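Alpha-1,3-glucanase (Streptomyces thermodiastaticus, PDB 7C7D) hydrolyses internal alpha-1,3-glucosidic linkages of alpha-1,3-glucan, acting as a thermostable glycosidase of family GH87. Local coordinates at residues Gly81-Glu86 with Gln187-Val192; Asn110-Ala115 with Val179-Thr184; Leu126-Asn131 with Arg137-Thr142; Pro154-His159 with Asn426-Gly431. One frame throughout, in Å; residues are numbered along the deposited sequence. Where two conformers were deposited one is given.

Contact 1 of 4, residues Gly81-Glu86 with Gln187-Val192; sequences GTLASE and QVTVDV. With CA (calcium ion), chain C.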
# COMPACT_ATOMS: atom_id res chain seq x y z
N GLY A 81 -12.17 13.30 -0.24
CA GLY A 81 -13.32 12.87 -0.99
C GLY A 81 -13.39 13.36 -2.42
O GLY A 81 -14.35 13.02 -3.12
N THR A 82 -12.42 14.15 -2.88
CA THR A 82 -12.41 14.60 -4.26
C THR A 82 -11.68 13.60 -5.15
O THR A 82 -10.79 12.87 -4.72
CB THR A 82 -11.74 15.98 -4.39
OG1 THR A 82 -10.36 15.88 -4.01
CG2 THR A 82 -12.46 17.02 -3.53
N LEU A 83 -12.05 13.61 -6.44
CA LEU A 83 -11.41 12.71 -7.39
C LEU A 83 -9.91 12.96 -7.48
O LEU A 83 -9.11 12.02 -7.49
CB LEU A 83 -12.07 12.86 -8.76
CG LEU A 83 -11.67 11.87 -9.85
CD1 LEU A 83 -11.91 10.43 -9.43
CD2 LEU A 83 -12.44 12.19 -11.13
N ALA A 84 -9.50 14.23 -7.53
CA ALA A 84 -8.08 14.53 -7.64
C ALA A 84 -7.30 14.08 -6.41
O ALA A 84 -6.13 13.69 -6.52
CB ALA A 84 -7.87 16.02 -7.89
N SER A 85 -7.93 14.10 -5.23
CA SER A 85 -7.19 13.78 -4.01
C SER A 85 -6.68 12.35 -4.01
O SER A 85 -5.65 12.07 -3.38
CB SER A 85 -8.04 14.03 -2.75
OG SER A 85 -9.07 13.06 -2.61
N GLU A 86 -7.38 11.44 -4.69
CA GLU A 86 -6.97 10.04 -4.73
C GLU A 86 -6.06 9.72 -5.90
O GLU A 86 -5.65 8.57 -6.05
CB GLU A 86 -8.19 9.11 -4.75
CG GLU A 86 -8.90 8.96 -3.40
CD GLU A 86 -9.81 7.74 -3.34
OE1 GLU A 86 -9.98 7.07 -4.37
OE2 GLU A 86 -10.36 7.47 -2.25
N GLN A 187 -16.16 8.31 -20.56
CA GLN A 187 -15.20 9.32 -20.12
C GLN A 187 -14.26 8.70 -19.10
O GLN A 187 -14.72 8.15 -18.09
CB GLN A 187 -15.94 10.51 -19.52
CG GLN A 187 -15.07 11.68 -19.12
CD GLN A 187 -15.86 12.70 -18.32
OE1 GLN A 187 -16.24 12.45 -17.18
NE2 GLN A 187 -16.12 13.85 -18.93
N VAL A 188 -12.96 8.78 -19.34
CA VAL A 188 -11.97 8.11 -18.50
C VAL A 188 -11.03 9.15 -17.92
O VAL A 188 -10.46 9.95 -18.66
CB VAL A 188 -11.17 7.05 -19.29
CG1 VAL A 188 -10.24 6.29 -18.34
CG2 VAL A 188 -12.11 6.09 -20.02
N THR A 189 -10.87 9.13 -16.61
CA THR A 189 -9.89 9.98 -15.94
C THR A 189 -8.65 9.12 -15.71
O THR A 189 -8.68 8.17 -14.93
CB THR A 189 -10.46 10.54 -14.65
OG1 THR A 189 -11.58 11.38 -14.98
CG2 THR A 189 -9.42 11.39 -13.92
N VAL A 190 -7.58 9.43 -16.44
CA VAL A 190 -6.35 8.65 -16.40
C VAL A 190 -5.38 9.28 -15.41
O VAL A 190 -5.06 10.46 -15.51
CB VAL A 190 -5.72 8.54 -17.80
CG1 VAL A 190 -4.46 7.68 -17.76
CG2 VAL A 190 -6.73 7.96 -18.80
N ASP A 191 -4.90 8.47 -14.46
CA ASP A 191 -4.04 8.98 -13.39
C ASP A 191 -2.56 8.81 -13.71
O ASP A 191 -1.78 9.77 -13.66
CB ASP A 191 -4.40 8.24 -12.10
CG ASP A 191 -3.57 8.67 -10.92
OD1 ASP A 191 -2.85 9.70 -11.02
OD2 ASP A 191 -3.64 7.98 -9.88
N VAL A 192 -2.15 7.58 -14.02
CA VAL A 192 -0.74 7.21 -14.15
C VAL A 192 -0.71 5.89 -14.91
O VAL A 192 -1.64 5.09 -14.81
CB VAL A 192 -0.07 7.12 -12.75
CG1 VAL A 192 -0.82 6.18 -11.80
CG2 VAL A 192 1.41 6.71 -12.87
CA CA C . -1.45 11.37 -11.66

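Contact 2 of 4, residues Asn110-Ala115 with Val179-Thr184; sequences NALTVA and VTLQAT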
# COMPACT_ATOMS: atom_id res chain seq x y z
N ASN A 110 6.79 -4.25 -22.57
CA ASN A 110 5.85 -5.00 -23.40
C ASN A 110 4.50 -5.13 -22.71
O ASN A 110 3.65 -5.90 -23.17
CB ASN A 110 6.41 -6.39 -23.75
CG ASN A 110 6.65 -7.26 -22.52
OD1 ASN A 110 6.48 -6.82 -21.39
ND2 ASN A 110 7.06 -8.50 -22.76
N ALA A 111 4.30 -4.41 -21.62
CA ALA A 111 3.09 -4.53 -20.82
C ALA A 111 2.75 -3.17 -20.24
O ALA A 111 3.63 -2.32 -20.03
CB ALA A 111 3.26 -5.57 -19.71
N LEU A 112 1.46 -2.97 -19.96
CA LEU A 112 0.94 -1.68 -19.55
C LEU A 112 -0.08 -1.88 -18.44
O LEU A 112 -0.97 -2.72 -18.57
CB LEU A 112 0.26 -1.03 -20.76
CG LEU A 112 -0.47 0.29 -20.56
CD1 LEU A 112 0.52 1.36 -20.13
CD2 LEU A 112 -1.16 0.69 -21.85
N THR A 113 0.07 -1.13 -17.35
CA THR A 113 -0.96 -1.04 -16.32
C THR A 113 -1.35 0.42 -16.18
O THR A 113 -0.48 1.29 -16.10
CB THR A 113 -0.46 -1.57 -14.97
OG1 THR A 113 -0.04 -2.93 -15.13
CG2 THR A 113 -1.56 -1.51 -13.92
N VAL A 114 -2.65 0.70 -16.16
CA VAL A 114 -3.16 2.06 -16.12
C VAL A 114 -4.08 2.22 -14.92
O VAL A 114 -5.03 1.45 -14.75
CB VAL A 114 -3.91 2.41 -17.41
CG1 VAL A 114 -4.44 3.84 -17.35
CG2 VAL A 114 -3.00 2.24 -18.61
N ALA A 115 -3.81 3.23 -14.09
CA ALA A 115 -4.71 3.61 -13.01
C ALA A 115 -5.66 4.69 -13.53
O ALA A 115 -5.21 5.68 -14.12
CB ALA A 115 -3.92 4.13 -11.81
N VAL A 179 3.06 5.60 -26.53
CA VAL A 179 1.87 4.81 -26.25
C VAL A 179 0.75 5.79 -25.95
O VAL A 179 0.87 6.61 -25.03
CB VAL A 179 2.09 3.84 -25.08
CG1 VAL A 179 0.77 3.17 -24.68
CG2 VAL A 179 3.12 2.79 -25.45
N THR A 180 -0.32 5.73 -26.74
CA THR A 180 -1.44 6.65 -26.61
C THR A 180 -2.67 5.90 -26.15
O THR A 180 -2.99 4.83 -26.68
CB THR A 180 -1.72 7.35 -27.94
OG1 THR A 180 -0.55 8.08 -28.35
CG2 THR A 180 -2.88 8.32 -27.80
N LEU A 181 -3.34 6.45 -25.15
CA LEU A 181 -4.63 5.95 -24.69
C LEU A 181 -5.70 6.88 -25.22
O LEU A 181 -5.62 8.10 -25.04
CB LEU A 181 -4.66 5.92 -23.16
CG LEU A 181 -3.49 5.22 -22.47
CD1 LEU A 181 -3.68 5.23 -20.96
CD2 LEU A 181 -3.33 3.80 -23.00
N GLN A 182 -6.70 6.31 -25.89
CA GLN A 182 -7.74 7.08 -26.56
C GLN A 182 -9.10 6.65 -26.03
O GLN A 182 -9.49 5.49 -26.18
CB GLN A 182 -7.67 6.87 -28.07
CG GLN A 182 -8.68 7.68 -28.85
CD GLN A 182 -8.06 8.35 -30.05
OE1 GLN A 182 -7.16 9.17 -29.92
NE2 GLN A 182 -8.53 7.97 -31.23
N ALA A 183 -9.84 7.59 -25.43
CA ALA A 183 -11.18 7.30 -24.95
C ALA A 183 -12.14 7.25 -26.14
O ALA A 183 -11.97 7.98 -27.10
CB ALA A 183 -11.64 8.38 -23.98
N THR A 184 -13.13 6.36 -26.08
CA THR A 184 -14.03 6.19 -27.22
C THR A 184 -15.50 6.04 -26.81
O THR A 184 -16.39 6.51 -27.52
CB THR A 184 -13.63 4.99 -28.09
OG1 THR A 184 -13.69 3.79 -27.31
CG2 THR A 184 -12.24 5.16 -28.68

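Contact 3 of 4, residues Leu126-Asn131 with Arg137-Thr142; sequences LDVYVN and RSLTVT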
# COMPACT_ATOMS: atom_id res chain seq x y z
N LEU A 126 -10.81 1.49 -23.26
CA LEU A 126 -9.86 2.55 -23.56
C LEU A 126 -8.93 2.00 -24.63
O LEU A 126 -8.27 0.98 -24.42
CB LEU A 126 -9.09 2.91 -22.29
CG LEU A 126 -8.20 4.15 -22.27
CD1 LEU A 126 -8.95 5.42 -22.63
CD2 LEU A 126 -7.57 4.29 -20.89
N ASP A 127 -8.91 2.65 -25.79
CA ASP A 127 -8.10 2.16 -26.90
C ASP A 127 -6.62 2.47 -26.66
O ASP A 127 -6.27 3.44 -25.97
CB ASP A 127 -8.55 2.79 -28.22
CG ASP A 127 -9.79 2.12 -28.79
OD1 ASP A 127 -10.26 1.12 -28.20
OD2 ASP A 127 -10.28 2.58 -29.85
N VAL A 128 -5.76 1.63 -27.22
CA VAL A 128 -4.31 1.76 -27.08
C VAL A 128 -3.71 1.85 -28.48
O VAL A 128 -3.99 1.01 -29.34
CB VAL A 128 -3.71 0.58 -26.29
CG1 VAL A 128 -2.22 0.80 -26.06
CG2 VAL A 128 -4.43 0.40 -24.96
N TYR A 129 -2.89 2.87 -28.69
CA TYR A 129 -2.14 3.05 -29.92
C TYR A 129 -0.66 3.01 -29.57
O TYR A 129 -0.25 3.48 -28.51
CB TYR A 129 -2.45 4.41 -30.57
CG TYR A 129 -3.84 4.54 -31.15
CD1 TYR A 129 -4.96 4.61 -30.33
CD2 TYR A 129 -4.03 4.62 -32.52
CE1 TYR A 129 -6.23 4.73 -30.86
CE2 TYR A 129 -5.30 4.74 -33.06
CZ TYR A 129 -6.39 4.80 -32.23
OH TYR A 129 -7.66 4.92 -32.76
N VAL A 130 0.13 2.44 -30.47
CA VAL A 130 1.58 2.45 -30.35
C VAL A 130 2.12 3.04 -31.64
O VAL A 130 1.98 2.43 -32.71
CB VAL A 130 2.16 1.06 -30.09
CG1 VAL A 130 3.67 1.10 -30.19
CG2 VAL A 130 1.71 0.53 -28.72
N ASN A 131 2.73 4.22 -31.55
CA ASN A 131 3.30 4.90 -32.71
C ASN A 131 2.24 5.25 -33.74
O ASN A 131 2.46 5.15 -34.95
CB ASN A 131 4.44 4.09 -33.34
CG ASN A 131 5.63 3.95 -32.41
OD1 ASN A 131 6.32 2.93 -32.41
ND2 ASN A 131 5.88 4.98 -31.62
N ARG A 137 -6.27 -4.72 -29.30
CA ARG A 137 -6.98 -4.96 -28.06
C ARG A 137 -7.07 -3.63 -27.34
O ARG A 137 -6.31 -2.69 -27.62
CB ARG A 137 -6.24 -5.92 -27.16
CG ARG A 137 -6.47 -7.37 -27.41
CD ARG A 137 -5.32 -8.21 -26.86
NE ARG A 137 -4.07 -8.05 -27.62
CZ ARG A 137 -3.22 -7.02 -27.56
NH1 ARG A 137 -3.37 -6.02 -26.71
NH2 ARG A 137 -2.14 -7.03 -28.33
N SER A 138 -8.00 -3.54 -26.41
CA SER A 138 -8.22 -2.33 -25.65
C SER A 138 -8.19 -2.68 -24.17
O SER A 138 -8.26 -3.85 -23.78
CB SER A 138 -9.57 -1.70 -26.00
OG SER A 138 -10.62 -2.61 -25.73
N LEU A 139 -8.08 -1.64 -23.35
CA LEU A 139 -8.13 -1.82 -21.91
C LEU A 139 -9.59 -1.78 -21.47
O LEU A 139 -10.35 -0.92 -21.91
CB LEU A 139 -7.37 -0.70 -21.21
CG LEU A 139 -5.85 -0.69 -21.39
CD1 LEU A 139 -5.31 0.72 -21.20
CD2 LEU A 139 -5.20 -1.65 -20.42
N THR A 140 -9.98 -2.72 -20.62
CA THR A 140 -11.30 -2.68 -20.01
C THR A 140 -11.28 -1.70 -18.84
O THR A 140 -10.41 -1.78 -17.98
CB THR A 140 -11.69 -4.07 -19.52
OG1 THR A 140 -11.71 -4.97 -20.63
CG2 THR A 140 -13.07 -4.04 -18.86
N VAL A 141 -12.22 -0.77 -18.83
CA VAL A 141 -12.33 0.21 -17.76
C VAL A 141 -13.72 0.13 -17.15
O VAL A 141 -14.72 0.01 -17.87
CB VAL A 141 -12.01 1.65 -18.23
CG1 VAL A 141 -10.52 1.80 -18.51
CG2 VAL A 141 -12.81 2.01 -19.46
N THR A 142 -13.79 0.16 -15.82
CA THR A 142 -15.06 -0.01 -15.15
C THR A 142 -15.06 0.70 -13.81
O THR A 142 -14.00 1.01 -13.25
CB THR A 142 -15.41 -1.49 -14.96
OG1 THR A 142 -16.71 -1.60 -14.37
CG2 THR A 142 -14.38 -2.18 -14.06
O HOH W 1 -6.82 -0.39 -29.07

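Contact 4 of 4, residues Pro154-His159 with Asn426-Gly431; sequences PGAKTH and NALGSG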
# COMPACT_ATOMS: atom_id res chain seq x y z
N PRO A 154 -15.48 6.36 11.39
CA PRO A 154 -15.79 7.77 11.62
C PRO A 154 -14.89 8.68 10.80
O PRO A 154 -13.66 8.54 10.81
CB PRO A 154 -15.55 7.95 13.12
CG PRO A 154 -15.72 6.58 13.70
CD PRO A 154 -15.25 5.62 12.64
N GLY A 155 -15.51 9.62 10.09
CA GLY A 155 -14.79 10.58 9.29
C GLY A 155 -14.52 10.15 7.87
O GLY A 155 -14.14 10.99 7.05
N ALA A 156 -14.70 8.87 7.55
CA ALA A 156 -14.47 8.41 6.18
C ALA A 156 -15.58 8.91 5.27
O ALA A 156 -16.74 9.04 5.68
CB ALA A 156 -14.41 6.89 6.14
N LYS A 157 -15.21 9.23 4.04
CA LYS A 157 -16.15 9.57 2.98
C LYS A 157 -16.05 8.51 1.89
O LYS A 157 -15.15 7.67 1.91
CB LYS A 157 -15.82 10.95 2.39
CG LYS A 157 -16.03 12.10 3.37
CD LYS A 157 -15.78 13.44 2.71
CE LYS A 157 -16.22 14.59 3.61
NZ LYS A 157 -15.27 14.77 4.75
N THR A 158 -17.00 8.54 0.95
CA THR A 158 -16.91 7.65 -0.21
C THR A 158 -15.53 7.76 -0.82
O THR A 158 -14.96 8.86 -0.92
CB THR A 158 -17.94 8.04 -1.27
OG1 THR A 158 -19.24 8.14 -0.68
CG2 THR A 158 -17.99 6.98 -2.37
N HIS A 159 -14.96 6.62 -1.19
CA HIS A 159 -13.56 6.60 -1.57
C HIS A 159 -13.35 5.50 -2.61
O HIS A 159 -14.30 4.89 -3.10
CB HIS A 159 -12.65 6.47 -0.34
CG HIS A 159 -12.97 5.29 0.53
ND1 HIS A 159 -13.95 5.32 1.50
CD2 HIS A 159 -12.43 4.05 0.58
CE1 HIS A 159 -13.99 4.15 2.11
NE2 HIS A 159 -13.08 3.36 1.58
N ASN A 426 -3.99 10.06 2.71
CA ASN A 426 -5.24 10.80 2.81
C ASN A 426 -5.74 10.88 4.25
O ASN A 426 -5.01 10.53 5.18
CB ASN A 426 -6.28 10.17 1.89
CG ASN A 426 -5.91 10.37 0.44
OD1 ASN A 426 -5.95 11.49 -0.05
ND2 ASN A 426 -5.54 9.29 -0.25
N ALA A 427 -6.97 11.35 4.42
CA ALA A 427 -7.50 11.58 5.75
C ALA A 427 -7.47 10.30 6.56
O ALA A 427 -7.67 9.19 6.04
CB ALA A 427 -8.92 12.12 5.67
N LEU A 428 -7.22 10.46 7.85
CA LEU A 428 -7.25 9.45 8.91
C LEU A 428 -5.89 8.81 9.13
O LEU A 428 -5.77 7.97 10.02
CB LEU A 428 -8.35 8.38 8.77
CG LEU A 428 -9.77 8.92 8.61
CD1 LEU A 428 -10.77 7.78 8.46
CD2 LEU A 428 -10.16 9.81 9.78
N GLY A 429 -4.86 9.20 8.37
CA GLY A 429 -3.55 8.62 8.57
C GLY A 429 -2.37 9.50 8.24
O GLY A 429 -2.52 10.70 7.97
N SER A 430 -1.20 8.88 8.27
CA SER A 430 0.12 9.45 8.04
C SER A 430 0.82 8.59 7.00
O SER A 430 0.36 7.50 6.65
CB SER A 430 0.94 9.40 9.34
OG SER A 430 0.39 10.26 10.33
N GLY A 431 1.96 9.07 6.49
CA GLY A 431 2.80 8.19 5.69
C GLY A 431 3.23 6.96 6.47
O GLY A 431 3.05 5.82 6.03

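Contact 1 of 4, residues Gly81-Glu86 with Gln187-Val192
Leu83 and Thr189 meet where the loop between strands 72-74 and 92-95 folds against strand 188-196 of the antiparallel beta-sandwich domain. The pair is a worked instance of a loop lying on a strand by side-chain packing, with no hydrogen bond crossing between the two segments. Leu83 carries its CG opposite the backbone N (chi1 -172°), which sends one methyl out to the strand. That methyl, CD2, approaches Thr189 tip to tip, 4.0 Å from OG1 and 4.2 Å from CG2, and so faces both branches of the threonine. Phe161 and Ser117 also touch Leu83.

Metal binding involves the other end of the strand segment. Asp191 holds the calcium ion twice, through carboxylate OD1 at 2.3 Å and through its own carbonyl O at 2.6 Å. Glu63, Glu65, Ser88 and Gln91 complete the site; the last two lie a few residues beyond segment 81-86, on the same loop, which with the strand therefore shares one ion.

The loop has hydrogen bonds of its own and to its other neighbours. Both carboxylate oxygens of Glu86 accept from backbone amides, OE1 from Phe161 and OE2 from His160. Thr82 OG1 receives Ser85 N at 3.2 Å, an ST motif, and also bonds with Thr79 O. The turn is closed a second time by Ser85 OG, which donates to Thr82 O over 2.7 Å, tilted 18° from the carbonyl plane.

Contact 2 of 4, residues Asn110-Ala115 with Val179-Thr184
Thr180 O probably accepts a backbone hydrogen bond from Tyr129 N, one of the links that fix strand 179-183 in its own sheet while the next residue, Leu181, packs on Leu112 and Val114 of the sheet facing it. The bond and the packing show the division of labour in a beta-sandwich: hydrogen bonds run within each sheet, whereas the segments Asn110-Ala115 and Val179-Thr184 are joined across the interior by aliphatic side chains alone. The axes of the two strand segments pass 10.9 Å apart at 43°, a separation that buried side chains fill.

Leu181 divides its two branches between two partners. Its CG lies opposite the carbonyl carbon (chi1 -51°), and from there CD1 meets Val114 tip to tip, at 3.9 Å from CG2 and equally far from CG1, so that it rests on both valine methyls. CD2 reaches Leu112 CD2 at 4.0 Å, where the two leucines run alongside one another, pointing contrary ways. The same Leu112 methyl touches Val179 CG1 at 4.2 Å, a slightly longer contact that extends the apolar row toward the start of the segment.

Val101 and Phe103 also press on Leu181. Strand 109-117 runs between strands 163-169 and 188-196, and opposite it strand 178-183 runs between strands 100-104 and 123-130.

Contact 3 of 4, residues Leu126-Asn131 with Arg137-Thr142
Leu126 and Leu139 form the hydrogen-bonded antiparallel pair of a beta hairpin made by strands 123-130 and 133-142. Leu126 N donates to Leu139 O at 2.8 Å, in the carbonyl plane, and Leu139 N returns a bond of 2.8 Å to Leu126 O that is the straighter of the two (163° at the hydrogen against 149°).

Around this pair the apolar side chains gather on one face. The CB atoms of Leu126 and Leu139 lie side by side, and Val141 CG1 comes to 4.2 Å from Leu126 CB. Val128 and Leu139 cross obliquely, CG2 of the valine 3.9 Å from CD1 of the leucine.

Further along, the strands part: Val128 N and Arg137 O are too far from each other for a direct bond, and a water molecule fills the gap, accepting from Val128 N at 2.9 Å and lying 2.8 Å from Arg137 O, to which it probably donates. Val128 also has a backbone hydrogen bond with Leu135, consistent with the break in strand 133-142.

The next shell packs on this apolar face. Leu181 packs on Leu126, Thr165 and Leu167 on Leu139, and Val188 lays its CG2 methyl against Leu126 CD1.

Contact 4 of 4, residues Pro154-His159 with Asn426-Gly431
Leu428 points its forked end at the backbone of Pro154, Gly155 and Ala156, so the contact is one of a side chain against a chain path more than of two side chains against each other. With CG opposite the carbonyl carbon (chi1 -54°), both methyls lie against the same carbonyl oxygen in van der Waals contact: Pro154 O is 3.8 Å from Leu428 CD1 and 3.9 Å from Leu428 CD2. CD1 then continues along the loop, 4.2 Å from Ala156 N and 4.4 Å from Ala156 CB, the latter being the apolar touch between side chains. Gly155 has no side chain on the face turned to Leu428, which lets the leucine lie close to the main chain.

Each loop is held in shape by its own bonds. Leu428 occupies the third position of a type II beta turn from Asn426 to Gly429, with the positive phi (92°) that this position requires; the closing bond from Gly429 N to Asn426 O is weak at 3.5 Å. In the other loop the imidazole of His159 turns its edge to Lys157, ND1 donating to Lys157 O at 2.7 Å, nearly straight (164°) and in the plane of both the ring and the carbonyl group.

Asn466 ND2 donates to Pro154 O across the junction, while Gln80 with Gly155 O, and Asn426 with Gln400 and Pro401, bond within their own domains. This is a surface docking between domains: a loop of the N-terminal beta-sandwich meets a turn between strands of the parallel beta-helix, the fold of the pectate lyase-like family.

From the N terminus, the chain opens contact 1 at 81-86 and contact 2 at 110-115 before the short hairpin of contact 3 closes, between 126 and 142. Contact 4 opens next, at 154-159. Contact 2 is completed at 179-184 and contact 1 at 187-192, so contact 3 lies within contact 2 and contact 2 within contact 1, all in the beta-sandwich. Contact 4 closes only at 426-431, far into the beta-helix, and therefore crosses contacts 1 and 2 but follows contact 3 in series. Contacts 2 and 3 share a sheet through strands 178-183 and 123-130, contacts 1 and 2 another through 188-196 and 109-117, while contact 4 joins the two domains.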